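Local coordinates for protein (superoxide dismutase) (Aquifex pyrophilus, PDB 1COJ), which converts superoxide radicals into hydrogen peroxide and molecular oxygen, using one iron ion bound in each subunit of a homotetramer, at residues A[100-108]-A[133-141]. Residues are numbered along the deposited sequence; the frame is centred on the assembly and turned at random.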
ATOM      1  N   LEU A 100      33.299   2.169  11.027  1.00 18.28           N
ATOM      2  CA  LEU A 100      32.126   2.513  10.230  1.00 18.66           C
ATOM      3  C   LEU A 100      32.537   2.917   8.815  1.00 18.55           C
ATOM      4  O   LEU A 100      31.954   2.446   7.835  1.00 17.50           O
ATOM      5  CB  LEU A 100      31.326   3.638  10.894  1.00 18.16           C
ATOM      6  CG  LEU A 100      30.110   4.148  10.114  1.00 19.65           C
ATOM      7  CD1 LEU A 100      29.137   3.007   9.832  1.00 18.90           C
ATOM      8  CD2 LEU A 100      29.422   5.263  10.888  1.00 20.10           C
ATOM      9  N   LYS A 101      33.566   3.752   8.711  1.00 16.92           N
ATOM     10  CA  LYS A 101      34.045   4.203   7.411  1.00 16.66           C
ATOM     11  C   LYS A 101      34.506   3.045   6.537  1.00 15.96           C
ATOM     12  O   LYS A 101      34.237   3.022   5.336  1.00 17.95           O
ATOM     13  CB  LYS A 101      35.188   5.200   7.572  1.00 17.53           C
ATOM     14  CG  LYS A 101      34.784   6.535   8.159  1.00 20.54           C
ATOM     15  CD  LYS A 101      36.017   7.396   8.379  1.00 23.76           C
ATOM     16  CE  LYS A 101      35.668   8.707   9.047  1.00 30.50           C
ATOM     17  NZ  LYS A 101      36.892   9.458   9.442  1.00 34.56           N
ATOM     18  N   LYS A 102      35.174   2.071   7.143  1.00 15.61           N
ATOM     19  CA  LYS A 102      35.675   0.923   6.399  1.00 19.71           C
ATOM     20  C   LYS A 102      34.550   0.052   5.850  1.00 17.99           C
ATOM     21  O   LYS A 102      34.612  -0.404   4.704  1.00 17.77           O
ATOM     22  CB  LYS A 102      36.619   0.091   7.271  1.00 23.84           C
ATOM     23  CG  LYS A 102      37.409  -0.971   6.510  1.00 33.24           C
ATOM     24  CD  LYS A 102      38.243  -0.366   5.377  1.00 41.38           C
ATOM     25  CE  LYS A 102      39.282   0.630   5.897  1.00 47.49           C
ATOM     26  NZ  LYS A 102      40.066   1.268   4.795  1.00 51.25           N
ATOM     27  N   LYS A 103      33.528  -0.178   6.668  1.00 17.22           N
ATOM     28  CA  LYS A 103      32.385  -0.991   6.261  1.00 15.29           C
ATOM     29  C   LYS A 103      31.640  -0.303   5.115  1.00 15.55           C
ATOM     30  O   LYS A 103      31.257  -0.944   4.133  1.00 13.67           O
ATOM     31  CB  LYS A 103      31.441  -1.200   7.445  1.00 15.73           C
ATOM     32  CG  LYS A 103      30.368  -2.258   7.218  1.00 15.80           C
ATOM     33  CD  LYS A 103      30.733  -3.556   7.918  1.00 19.04           C
ATOM     34  CE  LYS A 103      29.676  -4.638   7.722  1.00 19.48           C
ATOM     35  NZ  LYS A 103      29.713  -5.235   6.365  1.00 20.20           N
ATOM     36  N   ILE A 104      31.441   1.007   5.247  1.00 15.14           N
ATOM     37  CA  ILE A 104      30.762   1.799   4.222  1.00 15.77           C
ATOM     38  C   ILE A 104      31.559   1.719   2.926  1.00 16.95           C
ATOM     39  O   ILE A 104      30.996   1.622   1.832  1.00 16.72           O
ATOM     40  CB  ILE A 104      30.641   3.289   4.647  1.00 15.59           C
ATOM     41  CG1 ILE A 104      29.583   3.440   5.742  1.00 15.72           C
ATOM     42  CG2 ILE A 104      30.319   4.172   3.447  1.00 14.22           C
ATOM     43  CD1 ILE A 104      29.443   4.848   6.270  1.00 17.98           C
ATOM     44  N   GLU A 105      32.877   1.743   3.064  1.00 17.55           N
ATOM     45  CA  GLU A 105      33.763   1.687   1.923  1.00 19.46           C
ATOM     46  C   GLU A 105      33.606   0.382   1.154  1.00 18.67           C
ATOM     47  O   GLU A 105      33.431   0.391  -0.060  1.00 19.02           O
ATOM     48  CB  GLU A 105      35.200   1.863   2.385  1.00 22.42           C
ATOM     49  CG  GLU A 105      36.156   2.251   1.282  1.00 31.51           C
ATOM     50  CD  GLU A 105      37.569   2.462   1.788  1.00 36.05           C
ATOM     51  OE1 GLU A 105      38.508   2.218   1.004  1.00 39.34           O
ATOM     52  OE2 GLU A 105      37.742   2.872   2.960  1.00 38.11           O
ATOM     53  N   GLU A 106      33.614  -0.739   1.864  1.00 20.67           N
ATOM     54  CA  GLU A 106      33.483  -2.026   1.196  1.00 25.46           C
ATOM     55  C   GLU A 106      32.069  -2.389   0.747  1.00 23.54           C
ATOM     56  O   GLU A 106      31.901  -3.054  -0.273  1.00 24.48           O
ATOM     57  CB  GLU A 106      34.109  -3.147   2.034  1.00 31.97           C
ATOM     58  CG  GLU A 106      33.597  -3.270   3.455  1.00 43.23           C
ATOM     59  CD  GLU A 106      34.380  -4.295   4.258  1.00 49.00           C
ATOM     60  OE1 GLU A 106      35.094  -3.890   5.201  1.00 52.16           O
ATOM     61  OE2 GLU A 106      34.287  -5.503   3.940  1.00 52.98           O
ATOM     62  N   ASP A 107      31.055  -1.930   1.475  1.00 20.79           N
ATOM     63  CA  ASP A 107      29.669  -2.228   1.120  1.00 18.83           C
ATOM     64  C   ASP A 107      29.047  -1.247   0.149  1.00 18.47           C
ATOM     65  O   ASP A 107      28.337  -1.649  -0.764  1.00 18.70           O
ATOM     66  CB  ASP A 107      28.787  -2.296   2.367  1.00 16.13           C
ATOM     67  CG  ASP A 107      29.079  -3.503   3.229  1.00 17.79           C
ATOM     68  OD1 ASP A 107      28.621  -3.510   4.385  1.00 15.34           O
ATOM     69  OD2 ASP A 107      29.757  -4.446   2.763  1.00 20.18           O
ATOM     70  N   ILE A 108      29.293   0.041   0.364  1.00 18.87           N
ATOM     71  CA  ILE A 108      28.719   1.087  -0.474  1.00 19.65           C
ATOM     72  C   ILE A 108      29.684   1.662  -1.515  1.00 20.58           C
ATOM     73  O   ILE A 108      29.258   2.071  -2.594  1.00 22.31           O
ATOM     74  CB  ILE A 108      28.170   2.258   0.393  1.00 20.83           C
ATOM     75  CG1 ILE A 108      27.317   1.727   1.558  1.00 21.62           C
ATOM     76  CG2 ILE A 108      27.343   3.214  -0.467  1.00 21.10           C
ATOM     77  CD1 ILE A 108      26.006   1.099   1.147  1.00 22.09           C
ATOM     78  N   LEU A 133      22.075  -2.009   8.919  1.00  9.95           N
ATOM     79  CA  LEU A 133      22.750  -3.278   8.701  1.00 11.07           C
ATOM     80  C   LEU A 133      21.719  -4.381   8.473  1.00 10.21           C
ATOM     81  O   LEU A 133      20.840  -4.617   9.308  1.00  8.67           O
ATOM     82  CB  LEU A 133      23.631  -3.645   9.900  1.00 13.67           C
ATOM     83  CG  LEU A 133      24.441  -4.944   9.768  1.00 15.79           C
ATOM     84  CD1 LEU A 133      25.610  -4.739   8.812  1.00 15.72           C
ATOM     85  CD2 LEU A 133      24.950  -5.374  11.128  1.00 20.57           C
ATOM     86  N   ASP A 134      21.815  -5.026   7.320  1.00 10.28           N
ATOM     87  CA  ASP A 134      20.926  -6.120   6.960  1.00  9.86           C
ATOM     88  C   ASP A 134      21.500  -7.369   7.639  1.00 11.30           C
ATOM     89  O   ASP A 134      22.553  -7.869   7.239  1.00 12.26           O
ATOM     90  CB  ASP A 134      20.917  -6.266   5.434  1.00 10.45           C
ATOM     91  CG  ASP A 134      20.282  -7.569   4.957  1.00 10.26           C
ATOM     92  OD1 ASP A 134      20.675  -8.040   3.874  1.00 13.53           O
ATOM     93  OD2 ASP A 134      19.398  -8.118   5.644  1.00 10.97           O
ATOM     94  N   ILE A 135      20.803  -7.887   8.649  1.00  9.94           N
ATOM     95  CA  ILE A 135      21.297  -9.055   9.378  1.00 11.98           C
ATOM     96  C   ILE A 135      21.392 -10.333   8.557  1.00 14.03           C
ATOM     97  O   ILE A 135      22.091 -11.266   8.946  1.00 16.05           O
ATOM     98  CB  ILE A 135      20.474  -9.352  10.650  1.00 11.63           C
ATOM     99  CG1 ILE A 135      19.021  -9.675  10.288  1.00 11.10           C
ATOM    100  CG2 ILE A 135      20.558  -8.181  11.604  1.00 10.76           C
ATOM    101  CD1 ILE A 135      18.223 -10.276  11.429  1.00 14.86           C
ATOM    102  N   PHE A 136      20.707 -10.379   7.420  1.00 13.20           N
ATOM    103  CA  PHE A 136      20.730 -11.569   6.581  1.00 13.18           C
ATOM    104  C   PHE A 136      21.950 -11.660   5.673  1.00 15.02           C
ATOM    105  O   PHE A 136      22.366 -12.763   5.315  1.00 16.65           O
ATOM    106  CB  PHE A 136      19.433 -11.691   5.780  1.00 11.95           C
ATOM    107  CG  PHE A 136      18.196 -11.737   6.641  1.00 13.41           C
ATOM    108  CD1 PHE A 136      17.954 -12.820   7.488  1.00 12.71           C
ATOM    109  CD2 PHE A 136      17.289 -10.682   6.630  1.00 11.12           C
ATOM    110  CE1 PHE A 136      16.829 -12.848   8.308  1.00 13.23           C
ATOM    111  CE2 PHE A 136      16.164 -10.702   7.448  1.00 11.68           C
ATOM    112  CZ  PHE A 136      15.934 -11.787   8.289  1.00 13.20           C
ATOM    113  N   SER A 137      22.563 -10.522   5.356  1.00 14.61           N
ATOM    114  CA  SER A 137      23.743 -10.509   4.493  1.00 14.22           C
ATOM    115  C   SER A 137      24.966  -9.909   5.187  1.00 15.09           C
ATOM    116  O   SER A 137      26.093 -10.069   4.718  1.00 15.78           O
ATOM    117  CB  SER A 137      23.455  -9.724   3.215  1.00 13.19           C
ATOM    118  OG  SER A 137      23.358  -8.334   3.488  1.00 11.85           O
ATOM    119  N   GLY A 138      24.734  -9.216   6.297  1.00 14.04           N
ATOM    120  CA  GLY A 138      25.816  -8.584   7.029  1.00 15.19           C
ATOM    121  C   GLY A 138      26.346  -7.359   6.309  1.00 16.07           C
ATOM    122  O   GLY A 138      27.443  -6.890   6.601  1.00 18.49           O
ATOM    123  N   ARG A 139      25.550  -6.818   5.392  1.00 15.75           N
ATOM    124  CA  ARG A 139      25.948  -5.646   4.621  1.00 16.57           C
ATOM    125  C   ARG A 139      25.113  -4.416   4.952  1.00 15.84           C
ATOM    126  O   ARG A 139      23.948  -4.526   5.345  1.00 13.59           O
ATOM    127  CB  ARG A 139      25.819  -5.935   3.125  1.00 21.19           C
ATOM    128  CG  ARG A 139      26.705  -7.059   2.621  1.00 28.82           C
ATOM    129  CD  ARG A 139      26.224  -7.569   1.268  1.00 36.48           C
ATOM    130  NE  ARG A 139      26.219  -6.537   0.233  1.00 43.57           N
ATOM    131  CZ  ARG A 139      27.312  -5.948  -0.249  1.00 47.28           C
ATOM    132  NH1 ARG A 139      28.514  -6.278   0.212  1.00 49.56           N
ATOM    133  NH2 ARG A 139      27.204  -5.048  -1.218  1.00 48.95           N
ATOM    134  N   LEU A 140      25.727  -3.244   4.826  1.00 12.07           N
ATOM    135  CA  LEU A 140      25.019  -1.995   5.062  1.00 11.98           C
ATOM    136  C   LEU A 140      24.182  -1.786   3.811  1.00 12.24           C
ATOM    137  O   LEU A 140      24.650  -2.036   2.692  1.00 13.85           O
ATOM    138  CB  LEU A 140      25.992  -0.822   5.231  1.00 12.17           C
ATOM    139  CG  LEU A 140      26.845  -0.805   6.501  1.00 13.89           C
ATOM    140  CD1 LEU A 140      27.786   0.382   6.475  1.00 14.42           C
ATOM    141  CD2 LEU A 140      25.961  -0.753   7.736  1.00 15.00           C
ATOM    142  N   VAL A 141      22.932  -1.380   3.999  1.00 12.67           N
ATOM    143  CA  VAL A 141      22.020  -1.142   2.888  1.00 12.49           C
ATOM    144  C   VAL A 141      21.179   0.107   3.132  1.00 11.74           C
ATOM    145  O   VAL A 141      20.977   0.525   4.275  1.00 11.54           O
ATOM    146  CB  VAL A 141      21.051  -2.338   2.654  1.00 13.05           C
ATOM    147  CG1 VAL A 141      21.828  -3.618   2.368  1.00 17.02           C
ATOM    148  CG2 VAL A 141      20.139  -2.531   3.849  1.00 13.37           C
TER
HETATM  149  O   HOH W   1      30.290  -4.073  -2.458  1.00 47.56           O
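The D107 carboxylate lies over one face of the R139 guanidinium, their planes 61° apart, while a water sits in plane at the guanidinium edge, weakly bonded to NH2 and donating to the carbonyl oxygen of E106. Because D107 OD2 stands well out of the guanidinium plane, 3.4 Å from R139 NH1, this salt bridge rests on charge alone, for which a long cationic arginine suffices. Aspartate suits D107 because its second oxygen does the directional work. D107 OD1 takes the backbone N-H of L140 at 2.9 Å along a nearly straight bond (166°), from above the carboxylate plane, and on its syn side accepts K103 NZ, one helical turn back. Lysine suits K103 because its chain can run with CG anti to the backbone N (chi1 -168°) across the L140 side chain, then bend so that NZ also donates to G138 O at 2.8 Å, in the carbonyl plane. G138 adopts a positive phi, which favours glycine, in the turn joining strands 128-134 and 139-145. Alongside this polar cluster, L140 points toward the helix, its branched apolar end packing on K103 CG and I104 (CD1 to I104 CG1, 3.6 Å) and touching L159 of the next strand but one. Replacing D107 with alanine is likely to leave the L140 N-H without this acceptor and K103 and R139 without their shared carboxylate. Helix 98-107 is thus held to strand 139-145, outermost within this chain of the C-terminal domain's sheet, by L140 packing, the D107 carboxylate answering two cations and a strand amide, and K103 reaching the G138 carbonyl.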